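Glycosyl hydrolase family 2, TIM barrel domain protein (Parabacteroides merdae ATCC 43184, PDB 6DXU) probably hydrolyses beta-glucuronides as a family 2 glycoside hydrolase, a beta-glucuronidase of a human gut bacterium. Local coordinates at residues G45-A50 and P163-C168; T310-K315 and A421-G426; R324-G329 and K577-M582; K656-Y661 and V667-N672; V752-K757 and V814-L819. One frame throughout, in Å; residues are numbered along the deposited sequence.

Interaction 1: residues G45-A50 and P163-C168; sequences GGIWEA and PLSIRC
Ser165 meets two small apolar groups at once: the CD1 methyl of Ile47 lies 3.8 Å from Ser165 CB, and the CB methyl of Ala50 sits 3.5 Å from Ser165 OG. Ala50 is on the short, weakly bonded helix about 48-50 and Ile47 lies just ahead of it; both rest on strand 162-169 of the sugar-binding domain's six-stranded antiparallel sheet. Ile47 gets there by its long branch: CG1 stands anti to the backbone N (chi1 -175°) and carries CD1 across to the strand, whereas Ala50 points its CB straight at it. Ile47 also touches Tyr122 and Trp92 on the strands flanking 162-169, and thus spans three neighbouring strands.

Backbone bonds from Glu49 N to Gly46 O and from Ala50 N to Ile47 O (2.9 Å) form the turn that sets the two apolar residues one helical turn apart. Glu49 closes it further, since Gly45 N donates a nearly straight bond (175°) to Glu49 OE1, arriving from above the carboxylate plane. The packing toward the sheet is therefore van der Waals, while Trp48 NE1 and Glu49 OE1 also bond the second subunit, at its Asn435 and Arg172.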
# COMPACT_ATOMS: atom_id res chain seq x y z
N GLY D 45 3.17 13.44 17.34
CA GLY D 45 3.44 12.02 17.12
C GLY D 45 2.26 11.19 16.66
O GLY D 45 2.42 10.01 16.36
N GLY D 46 1.09 11.80 16.59
CA GLY D 46 -0.16 11.15 16.24
C GLY D 46 -1.30 12.00 16.74
O GLY D 46 -1.13 12.84 17.62
N ILE D 47 -2.49 11.78 16.16
CA ILE D 47 -3.64 12.63 16.49
C ILE D 47 -3.96 12.57 17.98
O ILE D 47 -4.46 13.54 18.55
CB ILE D 47 -4.87 12.25 15.62
CG1 ILE D 47 -6.05 13.21 15.87
CG2 ILE D 47 -5.29 10.83 15.88
CD1 ILE D 47 -5.72 14.69 15.67
N TRP D 48 -3.65 11.44 18.63
CA TRP D 48 -3.95 11.34 20.06
C TRP D 48 -3.29 12.46 20.88
O TRP D 48 -3.84 12.90 21.90
CB TRP D 48 -3.51 9.97 20.59
CG TRP D 48 -3.88 9.76 22.04
CD1 TRP D 48 -3.03 9.53 23.08
CD2 TRP D 48 -5.20 9.74 22.59
NE1 TRP D 48 -3.74 9.38 24.25
CE2 TRP D 48 -5.08 9.52 23.98
CE3 TRP D 48 -6.49 9.92 22.05
CZ2 TRP D 48 -6.18 9.46 24.83
CZ3 TRP D 48 -7.58 9.86 22.90
CH2 TRP D 48 -7.42 9.64 24.27
N GLU D 49 -2.11 12.93 20.46
CA GLU D 49 -1.45 13.98 21.22
C GLU D 49 -2.24 15.28 21.20
O GLU D 49 -2.09 16.09 22.12
CB GLU D 49 -0.02 14.22 20.70
CG GLU D 49 0.94 13.04 20.97
CD GLU D 49 2.41 13.42 20.81
OE1 GLU D 49 2.72 14.31 19.99
OE2 GLU D 49 3.27 12.80 21.49
N ALA D 50 -3.06 15.50 20.19
CA ALA D 50 -3.84 16.72 20.12
C ALA D 50 -5.05 16.71 21.06
O ALA D 50 -5.52 17.80 21.44
CB ALA D 50 -4.31 16.99 18.69
N PRO D 163 -13.48 18.64 19.50
CA PRO D 163 -12.10 19.01 19.19
C PRO D 163 -11.86 18.88 17.70
O PRO D 163 -12.06 17.82 17.10
CB PRO D 163 -11.26 18.01 20.00
CG PRO D 163 -12.15 16.84 20.20
CD PRO D 163 -13.57 17.33 20.18
N LEU D 164 -11.38 19.96 17.11
CA LEU D 164 -11.00 20.03 15.71
C LEU D 164 -9.50 20.27 15.69
O LEU D 164 -9.03 21.23 16.30
CB LEU D 164 -11.75 21.18 15.01
CG LEU D 164 -11.32 21.50 13.58
CD1 LEU D 164 -11.55 20.31 12.67
CD2 LEU D 164 -12.07 22.74 13.04
N SER D 165 -8.76 19.39 15.02
CA SER D 165 -7.32 19.51 14.93
C SER D 165 -6.97 19.46 13.46
O SER D 165 -7.48 18.61 12.73
CB SER D 165 -6.60 18.37 15.70
OG SER D 165 -7.15 18.24 17.01
N ILE D 166 -6.10 20.38 13.03
CA ILE D 166 -5.78 20.52 11.61
C ILE D 166 -4.27 20.57 11.49
O ILE D 166 -3.61 21.34 12.19
CB ILE D 166 -6.41 21.80 11.01
CG1 ILE D 166 -7.95 21.71 11.08
CG2 ILE D 166 -5.93 21.98 9.58
CD1 ILE D 166 -8.70 23.05 10.75
N ARG D 167 -3.72 19.72 10.64
CA ARG D 167 -2.30 19.72 10.34
C ARG D 167 -2.11 20.39 8.99
O ARG D 167 -2.76 20.01 8.02
CB ARG D 167 -1.77 18.28 10.32
CG ARG D 167 -0.26 18.14 10.05
CD ARG D 167 0.07 16.64 9.85
NE ARG D 167 1.50 16.33 9.84
CZ ARG D 167 2.26 16.28 8.75
NH1 ARG D 167 1.75 16.58 7.56
NH2 ARG D 167 3.54 15.93 8.84
N CYS D 168 -1.25 21.41 8.94
CA CYS D 168 -0.85 22.02 7.68
C CYS D 168 0.63 21.79 7.48
O CYS D 168 1.41 21.76 8.43
CB CYS D 168 -1.15 23.55 7.64
SG CYS D 168 -2.89 23.95 7.62

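Interaction 2: residues T310-K315 and A421-G426; sequences TEFKDK and AVIIWG
A beta strand of the TIM barrel, 422-429, is covered at its beginning by the short strand 310-312, which belongs to the hairpin-like lead-in to the barrel rather than to the ring of parallel strands. Phe312 reaches in with its far ring carbon: CZ lies 4.0 Å from Ile424 CD1 and 4.3 Å from Ile423 CD1. The Phe312 and Ile424 side chains cross at about a right angle, and both isoleucine methyls approach the ring obliquely. Nearby, Thr310 brings its methyl rather than its hydroxyl, with CG2 3.7 Å from Ile423 CG2.

The two strands are not sheet neighbours; their axes stay 9.5 Å apart at an angle of 52°, so side chains alone bridge them. Within the barrel, 422-429 runs parallel between 384-388 and 464-468, and Ile423 shares backbone hydrogen bonds with Val385 and Met464. The psi of -17° at Ile423, far from extended, probably helps two successive side chains reach the same ring; Ile424 sends CD1 toward it along a chain with CG1 beside the backbone N (chi1 -75°). Met464, Thr586 and the ring of Phe318 also touch the same phenylalanine, while Leu511 and Ala466 touch Ile424.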
# COMPACT_ATOMS: atom_id res chain seq x y z
N THR D 310 -15.59 40.51 -24.55
CA THR D 310 -14.15 40.72 -24.62
C THR D 310 -13.62 40.16 -25.93
O THR D 310 -14.12 39.15 -26.44
CB THR D 310 -13.42 40.06 -23.43
OG1 THR D 310 -13.64 38.65 -23.46
CG2 THR D 310 -13.95 40.61 -22.12
N GLU D 311 -12.59 40.81 -26.48
CA GLU D 311 -12.01 40.32 -27.72
C GLU D 311 -10.54 40.72 -27.82
O GLU D 311 -10.22 41.90 -27.69
CB GLU D 311 -12.77 40.84 -28.95
CG GLU D 311 -12.19 40.31 -30.27
CD GLU D 311 -12.92 40.84 -31.50
OE1 GLU D 311 -13.84 41.67 -31.35
OE2 GLU D 311 -12.57 40.41 -32.62
N PHE D 312 -9.67 39.74 -28.07
CA PHE D 312 -8.28 39.99 -28.40
C PHE D 312 -8.17 39.97 -29.93
O PHE D 312 -8.57 39.00 -30.56
CB PHE D 312 -7.36 38.92 -27.80
CG PHE D 312 -7.13 39.08 -26.32
CD1 PHE D 312 -6.03 39.80 -25.87
CD2 PHE D 312 -8.01 38.53 -25.40
CE1 PHE D 312 -5.81 39.98 -24.50
CE2 PHE D 312 -7.80 38.70 -24.03
CZ PHE D 312 -6.70 39.43 -23.58
N LYS D 313 -7.64 41.04 -30.51
CA LYS D 313 -7.50 41.13 -31.96
C LYS D 313 -6.22 40.45 -32.40
O LYS D 313 -5.19 40.56 -31.75
CB LYS D 313 -7.48 42.59 -32.40
CG LYS D 313 -8.74 43.34 -32.04
CD LYS D 313 -9.91 42.95 -32.93
CE LYS D 313 -11.01 44.01 -32.89
NZ LYS D 313 -12.24 43.55 -33.58
N ASP D 314 -6.30 39.73 -33.53
CA ASP D 314 -5.11 39.11 -34.08
C ASP D 314 -4.08 40.17 -34.42
O ASP D 314 -4.37 41.13 -35.13
CB ASP D 314 -5.46 38.30 -35.34
CG ASP D 314 -6.55 37.27 -35.10
OD1 ASP D 314 -7.15 37.24 -33.99
OD2 ASP D 314 -6.82 36.46 -36.02
N LYS D 315 -2.87 40.00 -33.88
CA LYS D 315 -1.80 40.99 -34.00
C LYS D 315 -2.28 42.39 -33.65
O LYS D 315 -1.82 43.38 -34.22
CB LYS D 315 -1.19 40.97 -35.40
CG LYS D 315 -0.56 39.64 -35.75
CD LYS D 315 0.86 39.59 -35.24
CE LYS D 315 1.67 38.56 -35.99
NZ LYS D 315 1.47 37.21 -35.42
N ALA D 421 -15.02 39.73 -14.00
CA ALA D 421 -13.67 40.27 -14.11
C ALA D 421 -12.72 39.34 -14.86
O ALA D 421 -11.80 39.81 -15.54
CB ALA D 421 -13.11 40.57 -12.71
N VAL D 422 -12.90 38.02 -14.73
CA VAL D 422 -11.88 37.11 -15.26
C VAL D 422 -11.97 37.06 -16.78
O VAL D 422 -13.04 36.80 -17.35
CB VAL D 422 -12.04 35.71 -14.66
CG1 VAL D 422 -10.98 34.76 -15.24
CG2 VAL D 422 -11.95 35.76 -13.13
N ILE D 423 -10.84 37.31 -17.44
CA ILE D 423 -10.73 37.12 -18.89
C ILE D 423 -9.70 36.07 -19.28
O ILE D 423 -9.71 35.63 -20.43
CB ILE D 423 -10.39 38.44 -19.60
CG1 ILE D 423 -9.12 39.04 -18.98
CG2 ILE D 423 -11.58 39.39 -19.53
CD1 ILE D 423 -8.51 40.22 -19.76
N ILE D 424 -8.78 35.68 -18.39
CA ILE D 424 -7.69 34.78 -18.75
C ILE D 424 -7.48 33.75 -17.66
O ILE D 424 -7.37 34.10 -16.47
CB ILE D 424 -6.38 35.56 -18.99
CG1 ILE D 424 -6.42 36.29 -20.34
CG2 ILE D 424 -5.18 34.61 -18.94
CD1 ILE D 424 -5.28 37.29 -20.53
N TRP D 425 -7.41 32.48 -18.05
CA TRP D 425 -6.91 31.43 -17.17
C TRP D 425 -5.47 31.12 -17.56
O TRP D 425 -5.20 30.69 -18.69
CB TRP D 425 -7.75 30.16 -17.27
CG TRP D 425 -9.25 30.32 -17.00
CD1 TRP D 425 -10.27 30.01 -17.88
CD2 TRP D 425 -9.89 30.74 -15.78
NE1 TRP D 425 -11.49 30.23 -17.29
CE2 TRP D 425 -11.29 30.69 -16.01
CE3 TRP D 425 -9.43 31.17 -14.53
CZ2 TRP D 425 -12.23 31.03 -15.02
CZ3 TRP D 425 -10.35 31.52 -13.55
CH2 TRP D 425 -11.74 31.46 -13.81
N GLY D 426 -4.54 31.35 -16.64
CA GLY D 426 -3.13 31.12 -16.90
C GLY D 426 -2.73 29.71 -16.53
O GLY D 426 -3.21 29.15 -15.55

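Interaction 3: residues R324-G329 and K577-M582; sequences RLLLRG and KEQETM
Arg324 extends its guanidinium toward the turn that follows helix 565-579, joining a TIM-barrel strand, 323-331, to the end of a helix packed outside the barrel. Its NH2 makes a weak hydrogen bond to Met582 O at 3.2 Å, bent to 132°, and a further bond to Leu585 O. NH1 instead gives a proton to a water, 3.0 Å away and in the guanidinium plane; this water donates to Gln579 O at 2.8 Å and weakly to Met582 O. The arginine thus grips the carbonyls at both ends of the type I turn 579-582, directly or through water. With chi2 at -96° the chain is bent, folding the guanidinium back until Leu326 CB lies over the centre of one face, 4.0 Å above it.

Leu326 supplies the apolar part of the contact, its CD2 being 4.2 Å from Gln579 CB. In the carboxamide beyond, Gln579 NE2 has two partners, Tyr496 OH and Thr588 OG1, the latter on strand 587-589, which pairs with 323-331. At Leu327 only the backbone carbonyl takes part, through a second water that lies 2.9 Å from Leu327 O and 2.8 Å from Gln579 OE1.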
# COMPACT_ATOMS: atom_id res chain seq x y z
N ARG D 324 -11.78 49.65 -27.94
CA ARG D 324 -10.41 49.36 -27.55
C ARG D 324 -10.16 49.82 -26.12
O ARG D 324 -10.51 50.94 -25.74
CB ARG D 324 -9.42 50.04 -28.50
CG ARG D 324 -7.97 49.62 -28.30
CD ARG D 324 -7.16 50.56 -27.41
NE ARG D 324 -5.80 50.06 -27.23
CZ ARG D 324 -4.70 50.82 -27.20
NH1 ARG D 324 -4.79 52.14 -27.33
NH2 ARG D 324 -3.52 50.25 -27.03
N LEU D 325 -9.56 48.94 -25.32
CA LEU D 325 -9.21 49.23 -23.94
C LEU D 325 -7.76 48.84 -23.69
O LEU D 325 -7.41 47.66 -23.81
CB LEU D 325 -10.14 48.50 -22.96
CG LEU D 325 -9.80 48.70 -21.48
CD1 LEU D 325 -10.06 50.13 -21.01
CD2 LEU D 325 -10.61 47.71 -20.64
N LEU D 326 -6.91 49.82 -23.41
CA LEU D 326 -5.54 49.53 -23.02
C LEU D 326 -5.54 48.98 -21.60
O LEU D 326 -5.99 49.65 -20.68
CB LEU D 326 -4.68 50.79 -23.11
CG LEU D 326 -3.21 50.62 -22.69
CD1 LEU D 326 -2.51 49.66 -23.61
CD2 LEU D 326 -2.51 51.97 -22.71
N LEU D 327 -5.06 47.74 -21.44
CA LEU D 327 -4.99 47.14 -20.11
C LEU D 327 -3.89 47.82 -19.31
O LEU D 327 -2.73 47.87 -19.75
CB LEU D 327 -4.74 45.63 -20.21
CG LEU D 327 -5.87 44.88 -20.92
CD1 LEU D 327 -5.47 43.43 -21.18
CD2 LEU D 327 -7.17 44.93 -20.12
N ARG D 328 -4.27 48.40 -18.18
CA ARG D 328 -3.39 49.14 -17.28
C ARG D 328 -3.23 48.27 -16.04
O ARG D 328 -4.00 48.38 -15.09
CB ARG D 328 -4.00 50.49 -16.94
CG ARG D 328 -4.07 51.45 -18.11
CD ARG D 328 -5.06 52.56 -17.79
NE ARG D 328 -4.61 53.90 -18.16
CZ ARG D 328 -4.23 54.30 -19.37
NH1 ARG D 328 -4.23 53.46 -20.40
NH2 ARG D 328 -3.83 55.56 -19.55
N GLY D 329 -2.21 47.43 -16.05
CA GLY D 329 -2.21 46.32 -15.14
C GLY D 329 -1.19 46.35 -14.02
O GLY D 329 -0.21 47.10 -14.06
N LYS D 577 4.50 56.75 -20.88
CA LYS D 577 4.34 57.68 -21.99
C LYS D 577 4.50 56.97 -23.33
O LYS D 577 3.83 57.32 -24.30
CB LYS D 577 5.28 58.87 -21.83
CG LYS D 577 6.72 58.59 -22.06
CD LYS D 577 7.18 59.21 -23.37
CE LYS D 577 8.67 59.02 -23.56
NZ LYS D 577 9.06 58.93 -24.99
N GLU D 578 5.34 55.93 -23.39
CA GLU D 578 5.44 55.13 -24.61
C GLU D 578 4.11 54.44 -24.93
O GLU D 578 3.73 54.32 -26.10
CB GLU D 578 6.56 54.10 -24.47
CG GLU D 578 7.96 54.71 -24.45
CD GLU D 578 8.39 55.28 -25.80
OE1 GLU D 578 9.21 54.63 -26.49
OE2 GLU D 578 7.90 56.38 -26.15
N GLN D 579 3.40 53.96 -23.90
CA GLN D 579 2.16 53.24 -24.17
C GLN D 579 1.09 54.13 -24.80
O GLN D 579 0.21 53.61 -25.50
CB GLN D 579 1.64 52.60 -22.88
CG GLN D 579 2.53 51.46 -22.41
CD GLN D 579 2.08 50.82 -21.11
OE1 GLN D 579 1.03 51.18 -20.55
NE2 GLN D 579 2.87 49.87 -20.63
N GLU D 580 1.16 55.44 -24.61
CA GLU D 580 0.20 56.31 -25.28
C GLU D 580 0.38 56.34 -26.80
O GLU D 580 -0.52 56.82 -27.50
CB GLU D 580 0.29 57.73 -24.70
CG GLU D 580 -0.13 57.79 -23.24
CD GLU D 580 -0.19 59.20 -22.68
OE1 GLU D 580 0.02 60.15 -23.45
OE2 GLU D 580 -0.49 59.35 -21.48
N THR D 581 1.49 55.82 -27.32
CA THR D 581 1.77 55.82 -28.75
C THR D 581 1.83 54.42 -29.34
O THR D 581 2.44 54.22 -30.39
CB THR D 581 3.07 56.58 -29.04
OG1 THR D 581 4.19 55.82 -28.56
CG2 THR D 581 3.06 57.95 -28.37
N MET D 582 1.22 53.43 -28.68
CA MET D 582 1.26 52.04 -29.10
C MET D 582 -0.18 51.57 -29.26
O MET D 582 -0.71 50.85 -28.40
CB MET D 582 2.04 51.19 -28.10
CG MET D 582 3.50 51.60 -27.98
SD MET D 582 4.35 51.05 -26.48
CE MET D 582 4.61 49.30 -26.80
O HOH W 1 -2.13 53.46 -26.98
O HOH W 2 -0.21 49.11 -19.06

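Interaction 4: residues K656-Y661 and V667-N672; sequences KEILVY and VELFVN
Ile658 and Val660 on one side and Val667, Leu669 and Val671 on the other form a layer of packing between two beta sheets, a beta-sandwich arrangement within the region assigned to DUF4982. Strand 655-662 is the middle strand of a three-stranded antiparallel sheet, and 666-671 belongs to a five-stranded mixed sheet facing it. Although they are close in sequence, the two strands do not pair: their axes pass 9.8 Å apart at 138°, far enough for two layers of side chains in between.

The cross-sheet contacts are all van der Waals, and all involve branched aliphatic groups. Leu669 sits between the two inward-facing residues of 656-661, one methyl for each. Its CD2 lies 3.9 Å from both CG2 and CD1 of Ile658, so that it rests in the fork of the isoleucine, while CD1 is 4.1 Å from Val660 CG2, the two side chains sliding past each other in opposite directions. A chi1 of -167° sends Leu669 CG across the gap, and chi2 of 72° turns one methyl to each partner. Trp693, Ile704 and Ala706 also touch Leu669.

Polar contacts of the alternate residues lie on the outer faces. Glu657 forms a salt bridge with Arg570 and Tyr661 OH bonds Asp573, which tie this sheet to residues of the preceding part of the chain; Glu668 bonds Ser675 on the neighbouring strand. At the start of 656-661, Lys656 makes a separate salt bridge with Glu526.

On either side of Leu669 along the strands the packing continues with single methyl pairs: Val660 CG1 faces Val667 CG1 at 4.4 Å, and Ile658 CD1 meets Val671 CG2 at 4.1 Å.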
# COMPACT_ATOMS: atom_id res chain seq x y z
N LYS D 656 18.39 72.69 -8.99
CA LYS D 656 18.02 71.30 -8.82
C LYS D 656 16.74 70.98 -9.57
O LYS D 656 15.78 71.77 -9.54
CB LYS D 656 17.84 70.97 -7.34
CG LYS D 656 19.02 71.36 -6.47
CD LYS D 656 20.30 70.69 -6.94
CE LYS D 656 20.19 69.18 -6.83
NZ LYS D 656 21.49 68.50 -7.08
N GLU D 657 16.72 69.82 -10.20
CA GLU D 657 15.52 69.38 -10.90
C GLU D 657 14.44 68.98 -9.90
O GLU D 657 14.71 68.24 -8.95
CB GLU D 657 15.85 68.21 -11.83
CG GLU D 657 14.68 67.79 -12.70
CD GLU D 657 15.10 66.80 -13.78
OE1 GLU D 657 15.69 65.76 -13.44
OE2 GLU D 657 14.84 67.06 -14.98
N ILE D 658 13.23 69.49 -10.12
CA ILE D 658 12.05 69.14 -9.34
C ILE D 658 11.02 68.58 -10.32
O ILE D 658 10.70 69.23 -11.32
CB ILE D 658 11.48 70.36 -8.59
CG1 ILE D 658 12.50 70.88 -7.57
CG2 ILE D 658 10.16 70.00 -7.92
CD1 ILE D 658 12.07 72.19 -6.90
N LEU D 659 10.54 67.37 -10.04
CA LEU D 659 9.53 66.70 -10.85
C LEU D 659 8.20 66.73 -10.11
O LEU D 659 8.14 66.51 -8.90
CB LEU D 659 9.93 65.24 -11.13
CG LEU D 659 11.29 64.99 -11.78
CD1 LEU D 659 11.52 63.50 -12.01
CD2 LEU D 659 11.41 65.78 -13.08
N VAL D 660 7.12 66.98 -10.85
CA VAL D 660 5.77 66.92 -10.30
C VAL D 660 4.97 65.91 -11.12
O VAL D 660 4.93 66.01 -12.36
CB VAL D 660 5.10 68.30 -10.29
CG1 VAL D 660 3.64 68.20 -9.87
CG2 VAL D 660 5.87 69.23 -9.36
N TYR D 661 4.36 64.94 -10.45
CA TYR D 661 3.51 63.95 -11.11
C TYR D 661 2.06 64.32 -10.84
O TYR D 661 1.61 64.34 -9.69
CB TYR D 661 3.87 62.52 -10.66
CG TYR D 661 5.15 62.11 -11.34
CD1 TYR D 661 5.14 61.68 -12.66
CD2 TYR D 661 6.39 62.27 -10.72
CE1 TYR D 661 6.31 61.36 -13.33
CE2 TYR D 661 7.57 61.94 -11.37
CZ TYR D 661 7.52 61.49 -12.68
OH TYR D 661 8.67 61.18 -13.36
N VAL D 667 0.33 73.38 -14.11
CA VAL D 667 0.82 73.40 -12.74
C VAL D 667 1.77 74.57 -12.58
O VAL D 667 2.62 74.81 -13.44
CB VAL D 667 1.54 72.08 -12.37
CG1 VAL D 667 2.20 72.20 -10.99
CG2 VAL D 667 0.55 70.91 -12.40
N GLU D 668 1.63 75.30 -11.48
CA GLU D 668 2.61 76.30 -11.07
C GLU D 668 3.38 75.79 -9.86
O GLU D 668 2.78 75.30 -8.89
CB GLU D 668 1.93 77.64 -10.74
CG GLU D 668 2.92 78.75 -10.40
CD GLU D 668 2.27 80.12 -10.42
OE1 GLU D 668 3.02 81.13 -10.39
OE2 GLU D 668 1.03 80.19 -10.41
N LEU D 669 4.70 75.90 -9.91
CA LEU D 669 5.57 75.53 -8.80
C LEU D 669 6.04 76.76 -8.04
O LEU D 669 6.42 77.77 -8.65
CB LEU D 669 6.78 74.75 -9.30
CG LEU D 669 7.63 74.02 -8.25
CD1 LEU D 669 6.89 72.80 -7.72
CD2 LEU D 669 8.96 73.60 -8.86
N PHE D 670 6.08 76.66 -6.71
CA PHE D 670 6.59 77.71 -5.84
C PHE D 670 7.69 77.12 -4.96
O PHE D 670 7.51 76.05 -4.37
CB PHE D 670 5.49 78.28 -4.94
CG PHE D 670 4.34 78.88 -5.69
CD1 PHE D 670 4.27 80.25 -5.89
CD2 PHE D 670 3.31 78.08 -6.17
CE1 PHE D 670 3.21 80.82 -6.58
CE2 PHE D 670 2.24 78.65 -6.86
CZ PHE D 670 2.19 80.02 -7.06
N VAL D 671 8.81 77.82 -4.86
CA VAL D 671 9.89 77.43 -3.96
C VAL D 671 10.09 78.56 -2.97
O VAL D 671 10.45 79.68 -3.36
CB VAL D 671 11.19 77.11 -4.72
CG1 VAL D 671 12.33 76.86 -3.73
CG2 VAL D 671 10.99 75.90 -5.62
N ASN D 672 9.83 78.28 -1.69
CA ASN D 672 9.86 79.29 -0.63
C ASN D 672 8.96 80.48 -0.97
O ASN D 672 9.30 81.64 -0.72
CB ASN D 672 11.30 79.73 -0.37
CG ASN D 672 12.16 78.56 0.07
OD1 ASN D 672 11.73 77.75 0.89
ND2 ASN D 672 13.35 78.42 -0.51

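Interaction 5: residues V752-K757 and V814-L819; sequences VQLIDK and VKSEGL
Val814 meets Val752 head-on, the two side chains reaching toward each other tip to tip. Val752 CG2 fits between both branches of its partner, 3.7 Å from Val814 CG1 and 3.7 Å from Val814 CG2, and Val752 CG1 adds a further approach of 3.9 Å to Val814 CG1. CB of each valine points at the other segment, which turns both forks across the gap. Phe771 touches both valines, while Cys736 packs on Val752 and Val738 on Val814.

Lys815, the next residue, takes the other side of the strand: its NZ makes a salt bridge with Glu772 and a hydrogen bond to Gly775 O of the second subunit. Ser816 points inward again, but its contact with the other segment is slight, Leu754 CD2 lying 4.5 Å from Ser816 OG. The hydroxyl is already engaged, bonded to Gln768 O on the adjacent strand.

Ser816 then opens a type II turn closed by the bond from Leu819 N to Ser816 O, 2.9 Å, with Gly818 taking the positive phi of 78°. The turn swings the chain back and brings Leu819 in: its CD1 lies 3.6 Å from Leu754 CD2, where the two leucines cross at about a right angle. Leu754 has CG beside the backbone N (chi1 -67°), which carries its end toward the turn, and Ile769 and Ser765 touch the same side chain.

Strands 747-755 and 810-815 belong to two separate four-stranded antiparallel sheets, and this aliphatic layer between them is the interior of a beta sandwich in the C-terminal domain of this family 2 enzyme.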
# COMPACT_ATOMS: atom_id res chain seq x y z
N VAL D 752 18.53 56.73 12.89
CA VAL D 752 19.98 56.58 12.79
C VAL D 752 20.44 57.41 11.61
O VAL D 752 19.84 57.36 10.53
CB VAL D 752 20.39 55.11 12.61
CG1 VAL D 752 21.90 54.99 12.40
CG2 VAL D 752 19.92 54.28 13.78
N GLN D 753 21.52 58.18 11.80
CA GLN D 753 22.13 58.93 10.70
C GLN D 753 23.61 58.59 10.65
O GLN D 753 24.34 58.81 11.63
CB GLN D 753 21.92 60.44 10.88
CG GLN D 753 22.61 61.28 9.81
CD GLN D 753 22.02 61.08 8.42
OE1 GLN D 753 20.84 61.35 8.20
NE2 GLN D 753 22.84 60.63 7.47
N LEU D 754 24.07 58.09 9.52
CA LEU D 754 25.49 57.85 9.32
C LEU D 754 26.18 59.18 9.00
O LEU D 754 25.73 59.95 8.16
CB LEU D 754 25.71 56.85 8.19
CG LEU D 754 25.23 55.43 8.49
CD1 LEU D 754 24.98 54.64 7.21
CD2 LEU D 754 26.28 54.72 9.33
N ILE D 755 27.29 59.44 9.69
CA ILE D 755 28.03 60.69 9.54
C ILE D 755 29.50 60.34 9.33
O ILE D 755 29.95 59.25 9.66
CB ILE D 755 27.87 61.59 10.77
CG1 ILE D 755 28.39 60.87 12.02
CG2 ILE D 755 26.42 62.04 10.92
CD1 ILE D 755 28.35 61.71 13.28
N ASP D 756 30.24 61.29 8.75
CA ASP D 756 31.65 61.06 8.53
C ASP D 756 32.44 61.57 9.74
O ASP D 756 31.86 62.03 10.72
CB ASP D 756 32.11 61.70 7.22
CG ASP D 756 32.11 63.23 7.26
OD1 ASP D 756 31.89 63.85 8.33
OD2 ASP D 756 32.32 63.82 6.18
N LYS D 757 33.77 61.49 9.65
CA LYS D 757 34.62 61.87 10.78
C LYS D 757 34.47 63.34 11.18
O LYS D 757 34.81 63.70 12.31
CB LYS D 757 36.09 61.58 10.44
CG LYS D 757 36.65 62.45 9.34
CD LYS D 757 37.95 61.89 8.80
CE LYS D 757 38.55 62.80 7.73
NZ LYS D 757 39.81 62.25 7.15
N VAL D 814 22.73 50.24 18.07
CA VAL D 814 22.77 50.38 16.62
C VAL D 814 24.16 50.00 16.16
O VAL D 814 25.14 50.61 16.58
CB VAL D 814 22.43 51.81 16.19
CG1 VAL D 814 22.61 51.96 14.69
CG2 VAL D 814 21.02 52.15 16.60
N LYS D 815 24.24 48.98 15.31
CA LYS D 815 25.51 48.44 14.87
C LYS D 815 25.67 48.62 13.36
O LYS D 815 24.69 48.65 12.62
CB LYS D 815 25.64 46.95 15.22
CG LYS D 815 25.54 46.66 16.70
CD LYS D 815 26.20 45.32 17.05
CE LYS D 815 25.22 44.18 16.95
NZ LYS D 815 25.70 42.94 17.65
N SER D 816 26.92 48.78 12.93
CA SER D 816 27.26 48.88 11.52
C SER D 816 28.72 48.48 11.38
O SER D 816 29.56 48.92 12.17
CB SER D 816 27.02 50.29 10.99
OG SER D 816 27.07 50.32 9.57
N GLU D 817 29.02 47.66 10.37
CA GLU D 817 30.31 46.98 10.29
C GLU D 817 31.44 48.00 10.23
O GLU D 817 31.41 48.94 9.43
CB GLU D 817 30.37 46.06 9.08
N GLY D 818 32.43 47.82 11.11
CA GLY D 818 33.58 48.70 11.16
C GLY D 818 33.34 50.02 11.85
O GLY D 818 34.29 50.80 11.99
N LEU D 819 32.12 50.30 12.30
CA LEU D 819 31.82 51.54 13.00
C LEU D 819 31.57 51.25 14.47
O LEU D 819 31.13 50.15 14.82
CB LEU D 819 30.59 52.23 12.42
CG LEU D 819 30.58 52.52 10.92
CD1 LEU D 819 29.37 53.38 10.60
CD2 LEU D 819 31.88 53.22 10.51

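How the interactions relate
Interactions 4 and 5 are alike in kind: both are buried aliphatic layers between facing beta sheets, in two different C-terminal regions, with centres about 33 Å apart. Interaction 2 is also buried and apolar, but it adds an aromatic ring and seals a barrel strand with a lead-in strand. Interaction 3 reaches the same TIM-barrel sheet, its nearest atoms about 5 Å from interaction 2, and the two alternate along the chain; it is only partly buried, and it alone brings in water and an arginine across its segments. Interaction 1, about 45 Å from interaction 2 between centres, is the smallest, a partly buried turn resting on a sheet, with polar groups of the turn bonding a second subunit.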